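Local structure of eukaryotic translation initiation factor 2A (Schizosaccharomyces pombe, 3WJ9) at residues S5-R10 against N381-W386; L163-I168 against R196-P201. The protein probably directs methionyl-tRNAi to 40S ribosomal subunits in a codon-dependent manner for a few specific mRNAs, this chain being its beta-propeller part. All coordinates share one frame; numbering follows the deposited sequence.

Contact 1: S5-R10 against N381-W386; sequences SQFAYR and NSIKIW
Ile-383 sets the methyl at its tip over the mouth of the shallow gap between Tyr-9 and Phe-7, two neighbouring inward-facing residues of strand 6-10. Its CD1 lies 4.0 Å from Tyr-9 CB and 4.3 Å from Phe-7 CE2. The reach comes from a fully extended outer bond (chi2 180°), which carries CD1 straight out from strand 382-386. Phe-7 is the bump in the other direction. Its ring dips toward the shallow saddle between the two isoleucines, CE2 leaning to Ile-383 while CE1 comes within 4.0 Å of Ile-385 CD1. The methyl of Ile-385 gets there by a bend (chi2 87°) and meets the rim atoms CE1 and CZ; both methyls approach the ring at a slant, and the side chains of Phe-7 and Ile-385 cross obliquely. Tyr-9 offers just the base of its side chain, its phenol leading off from strand 382-386.

No hydrogen bond joins the segments. Their strands run nearly antiparallel, at 168°, but with axes 10.0 Å apart, which is the spacing of two sheets packed through their side chains, and the 133 Å² buried is wholly a matter of fit. Leu-401 and Ala-404 also touch Ile-383, Met-393 and Phe-394 touch Ile-385, and Val-18 touches both Phe-7 and Tyr-9, extending the apolar layer. Strand 382-386 belongs to WD repeat 4, whereas strand 6-10 is paired with 15-19 on one edge and with the C-terminal strand 401-406 on the other. The contact is thus the face-to-face packing of adjacent blades in a beta-propeller, at the blade whose strands from both chain ends close the ring.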
# COMPACT_ATOMS: atom_id res chain seq x y z
N SER A 5 -16.50 -2.20 14.18
CA SER A 5 -15.58 -2.84 13.25
C SER A 5 -15.98 -2.54 11.81
O SER A 5 -16.48 -3.42 11.11
CB SER A 5 -15.53 -4.35 13.49
OG SER A 5 -15.37 -4.65 14.87
N GLN A 6 -15.76 -1.30 11.37
CA GLN A 6 -16.27 -0.86 10.07
C GLN A 6 -15.36 -1.26 8.91
O GLN A 6 -14.14 -1.23 9.01
CB GLN A 6 -16.47 0.66 10.05
CG GLN A 6 -17.10 1.19 8.75
CD GLN A 6 -17.18 2.70 8.68
OE1 GLN A 6 -17.02 3.30 7.61
NE2 GLN A 6 -17.43 3.34 9.82
N PHE A 7 -15.99 -1.65 7.80
CA PHE A 7 -15.30 -1.87 6.54
C PHE A 7 -16.12 -1.24 5.42
O PHE A 7 -17.29 -0.91 5.61
CB PHE A 7 -15.08 -3.36 6.29
CG PHE A 7 -16.35 -4.15 6.14
CD1 PHE A 7 -16.94 -4.74 7.25
CD2 PHE A 7 -16.94 -4.33 4.90
CE1 PHE A 7 -18.10 -5.47 7.12
CE2 PHE A 7 -18.10 -5.06 4.77
CZ PHE A 7 -18.68 -5.63 5.88
N ALA A 8 -15.50 -1.08 4.25
CA ALA A 8 -16.20 -0.54 3.09
C ALA A 8 -16.36 -1.61 2.02
O ALA A 8 -15.61 -2.58 2.00
CB ALA A 8 -15.47 0.66 2.53
N TYR A 9 -17.33 -1.43 1.14
CA TYR A 9 -17.52 -2.34 0.02
C TYR A 9 -17.97 -1.58 -1.21
O TYR A 9 -18.66 -0.57 -1.11
CB TYR A 9 -18.53 -3.44 0.36
CG TYR A 9 -19.97 -2.97 0.40
CD1 TYR A 9 -20.52 -2.45 1.56
CD2 TYR A 9 -20.78 -3.06 -0.73
CE1 TYR A 9 -21.83 -2.02 1.60
CE2 TYR A 9 -22.09 -2.63 -0.70
CZ TYR A 9 -22.61 -2.11 0.47
OH TYR A 9 -23.92 -1.69 0.50
N ARG A 10 -17.58 -2.07 -2.38
CA ARG A 10 -18.05 -1.52 -3.64
C ARG A 10 -18.26 -2.63 -4.65
O ARG A 10 -17.30 -3.21 -5.15
CB ARG A 10 -17.08 -0.47 -4.18
CG ARG A 10 -17.55 0.19 -5.46
CD ARG A 10 -16.53 1.18 -5.99
NE ARG A 10 -15.28 0.53 -6.36
CZ ARG A 10 -15.02 0.04 -7.56
NH1 ARG A 10 -15.93 0.12 -8.52
NH2 ARG A 10 -13.85 -0.53 -7.81
N ASN A 381 -17.88 -14.00 -6.52
CA ASN A 381 -17.50 -12.83 -5.73
C ASN A 381 -18.22 -12.77 -4.39
O ASN A 381 -19.43 -12.98 -4.33
CB ASN A 381 -17.75 -11.54 -6.52
CG ASN A 381 -16.82 -11.39 -7.71
OD1 ASN A 381 -17.23 -10.96 -8.79
ND2 ASN A 381 -15.56 -11.75 -7.51
N SER A 382 -17.48 -12.49 -3.32
CA SER A 382 -18.06 -12.52 -1.98
C SER A 382 -17.24 -11.77 -0.93
O SER A 382 -16.13 -11.31 -1.20
CB SER A 382 -18.23 -13.98 -1.54
OG SER A 382 -16.98 -14.60 -1.36
N ILE A 383 -17.82 -11.65 0.26
CA ILE A 383 -17.13 -11.12 1.43
C ILE A 383 -17.32 -12.08 2.60
O ILE A 383 -18.42 -12.58 2.83
CB ILE A 383 -17.65 -9.73 1.85
CG1 ILE A 383 -17.39 -8.69 0.76
CG2 ILE A 383 -16.99 -9.27 3.14
CD1 ILE A 383 -17.89 -7.31 1.11
N LYS A 384 -16.24 -12.35 3.33
CA LYS A 384 -16.34 -13.17 4.54
C LYS A 384 -15.41 -12.63 5.63
O LYS A 384 -14.21 -12.46 5.42
CB LYS A 384 -16.01 -14.63 4.24
CG LYS A 384 -16.20 -15.56 5.41
CD LYS A 384 -16.29 -17.00 4.95
CE LYS A 384 -16.48 -17.95 6.12
NZ LYS A 384 -16.44 -19.37 5.69
N ILE A 385 -15.98 -12.36 6.80
CA ILE A 385 -15.21 -11.91 7.96
C ILE A 385 -15.04 -13.08 8.93
O ILE A 385 -16.01 -13.74 9.29
CB ILE A 385 -15.87 -10.72 8.68
CG1 ILE A 385 -15.83 -9.46 7.81
CG2 ILE A 385 -15.18 -10.43 10.00
CD1 ILE A 385 -16.99 -9.31 6.86
N TRP A 386 -13.80 -13.32 9.35
CA TRP A 386 -13.48 -14.46 10.21
C TRP A 386 -12.98 -14.00 11.57
O TRP A 386 -12.38 -12.94 11.69
CB TRP A 386 -12.41 -15.35 9.58
CG TRP A 386 -12.55 -15.63 8.12
CD1 TRP A 386 -12.45 -14.74 7.09
CD2 TRP A 386 -12.76 -16.91 7.51
NE1 TRP A 386 -12.62 -15.37 5.89
CE2 TRP A 386 -12.81 -16.71 6.12
CE3 TRP A 386 -12.92 -18.21 8.01
CZ2 TRP A 386 -13.01 -17.76 5.22
CZ3 TRP A 386 -13.13 -19.24 7.12
CH2 TRP A 386 -13.17 -19.01 5.74

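Contact 2: L163-I168 against R196-P201; sequences LRVEGI and RTYSIP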
# COMPACT_ATOMS: atom_id res chain seq x y z
N LEU A 163 17.04 17.04 -5.66
CA LEU A 163 18.10 16.08 -5.38
C LEU A 163 19.19 16.10 -6.45
O LEU A 163 18.91 16.21 -7.64
CB LEU A 163 17.54 14.66 -5.24
CG LEU A 163 18.50 13.71 -4.50
CD1 LEU A 163 18.88 14.30 -3.16
CD2 LEU A 163 17.89 12.33 -4.33
N ARG A 164 20.43 15.98 -5.99
CA ARG A 164 21.61 16.12 -6.83
C ARG A 164 21.76 15.03 -7.89
O ARG A 164 21.97 15.33 -9.07
CB ARG A 164 22.87 16.13 -5.96
CG ARG A 164 22.92 17.23 -4.92
CD ARG A 164 23.06 18.61 -5.55
NE ARG A 164 23.10 19.65 -4.54
CZ ARG A 164 24.20 20.03 -3.90
NH1 ARG A 164 25.36 19.45 -4.17
NH2 ARG A 164 24.14 20.99 -2.99
N VAL A 165 21.67 13.77 -7.47
CA VAL A 165 22.06 12.64 -8.31
C VAL A 165 21.30 12.56 -9.63
O VAL A 165 20.17 13.05 -9.75
CB VAL A 165 21.90 11.31 -7.54
CG1 VAL A 165 22.53 11.41 -6.17
CG2 VAL A 165 20.43 10.93 -7.42
N GLU A 166 21.93 11.94 -10.62
CA GLU A 166 21.43 11.93 -12.00
C GLU A 166 21.01 10.53 -12.43
O GLU A 166 21.54 9.53 -11.95
CB GLU A 166 22.50 12.49 -12.94
CG GLU A 166 22.24 12.31 -14.43
CD GLU A 166 23.00 13.30 -15.30
OE1 GLU A 166 23.67 14.19 -14.73
OE2 GLU A 166 22.94 13.17 -16.54
N GLY A 167 20.05 10.46 -13.35
CA GLY A 167 19.63 9.21 -13.93
C GLY A 167 18.79 8.38 -12.98
O GLY A 167 18.92 7.16 -12.93
N ILE A 168 17.94 9.05 -12.21
CA ILE A 168 17.04 8.37 -11.29
C ILE A 168 15.88 7.69 -12.00
O ILE A 168 15.12 8.34 -12.72
CB ILE A 168 16.42 9.35 -10.26
CG1 ILE A 168 17.51 9.96 -9.37
CG2 ILE A 168 15.35 8.64 -9.44
CD1 ILE A 168 17.09 11.28 -8.74
N ARG A 196 20.77 4.55 -3.36
CA ARG A 196 21.28 5.65 -2.55
C ARG A 196 20.30 6.09 -1.45
O ARG A 196 19.09 6.11 -1.66
CB ARG A 196 21.62 6.84 -3.45
CG ARG A 196 22.90 7.53 -3.07
CD ARG A 196 24.07 6.83 -3.70
NE ARG A 196 24.12 7.02 -5.15
CZ ARG A 196 24.62 8.10 -5.73
NH1 ARG A 196 25.13 9.07 -4.98
NH2 ARG A 196 24.63 8.20 -7.05
N THR A 197 20.83 6.45 -0.29
CA THR A 197 19.98 7.03 0.76
C THR A 197 20.49 8.41 1.18
O THR A 197 21.70 8.65 1.21
CB THR A 197 19.90 6.14 2.01
OG1 THR A 197 21.18 6.10 2.66
CG2 THR A 197 19.49 4.72 1.64
N TYR A 198 19.56 9.30 1.49
CA TYR A 198 19.88 10.66 1.91
C TYR A 198 18.97 11.12 3.03
O TYR A 198 17.78 10.83 3.04
CB TYR A 198 19.76 11.64 0.73
CG TYR A 198 20.90 11.60 -0.26
CD1 TYR A 198 20.90 10.71 -1.33
CD2 TYR A 198 21.98 12.48 -0.14
CE1 TYR A 198 21.93 10.69 -2.24
CE2 TYR A 198 23.01 12.46 -1.06
CZ TYR A 198 22.99 11.56 -2.10
OH TYR A 198 24.02 11.53 -3.01
N SER A 199 19.54 11.86 3.99
CA SER A 199 18.72 12.59 4.94
C SER A 199 18.24 13.86 4.25
O SER A 199 18.98 14.46 3.47
CB SER A 199 19.51 12.92 6.22
OG SER A 199 18.70 13.62 7.15
N ILE A 200 17.00 14.26 4.51
CA ILE A 200 16.43 15.42 3.84
C ILE A 200 17.15 16.71 4.26
O ILE A 200 17.44 17.54 3.41
CB ILE A 200 14.89 15.52 4.05
CG1 ILE A 200 14.19 14.30 3.42
CG2 ILE A 200 14.35 16.83 3.48
CD1 ILE A 200 12.74 14.54 3.06
N PRO A 201 17.45 16.87 5.57
CA PRO A 201 18.40 17.92 5.94
C PRO A 201 19.72 17.87 5.15
O PRO A 201 20.19 18.90 4.69
CB PRO A 201 18.66 17.64 7.41
CG PRO A 201 17.38 17.08 7.90
CD PRO A 201 16.74 16.34 6.75
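Val-165 and Leu-163, on the loop leading from one propeller blade to the next, pack against Tyr-198 and Arg-196 on the third strand of the second blade in a beta-propeller. The main bump is Val-165 CG1. It stands over one face of the Arg-196 guanidinium, 3.7 Å from NH1, with CZ and NH2 of the same group only slightly farther off. The arginine reaches this position through two successive bends, chi2 85° and chi3 70°, which fold the chain round instead of letting it run straight out from the strand. The same CG1 methyl also meets the outer end of Tyr-198, 3.5 Å from OH and 4.0 Å from CE1, slantwise to the ring. Guanidinium and phenol planes are tilted by roughly 45° to one another, so the valine methyl nestles against two flat groups that form an open angle. Without the guanidinium, an alanine here would probably leave Val-165 CG1 uncovered on that side and open a gap beside the tyrosine.

Leu-163 takes the inner end of the phenol. Its side chain also touches Val-147 of the first blade, Val-183 of the second and Phe-203, which places the leucine at the seam between the blades, while Pro-206 on the neighbouring strand 206-212 touches Tyr-198. No hydrogen bond spans the two segments, and the 175 Å² buried comes from packing of methyls on flat groups. Leucine and valine approach Tyr-198 from the same side of its ring, and Leu-163 CD1 sits almost directly above the ring atom CG of Tyr-198, at 4.4 Å.

How the contacts relate
From the N terminus, segment 5-10 opens the long loop that contact 1 closes at segment 381-386, with 370 residues between. Contact 2 is nested inside it: the linker 163-168 leaves the blade that begins with strand 131-132 and ends with strand 161-162, and after only 27 further residues segment 196-201 of the next blade meets it. The longer closure joins WD repeat 4 to the blade shared by the two chain ends, completing the ring; the shorter one ties a linker to the blade it enters. The centres of contact 1 and contact 2 are about 41 Å apart, on opposite sides of the chain's centre, and the two do not touch.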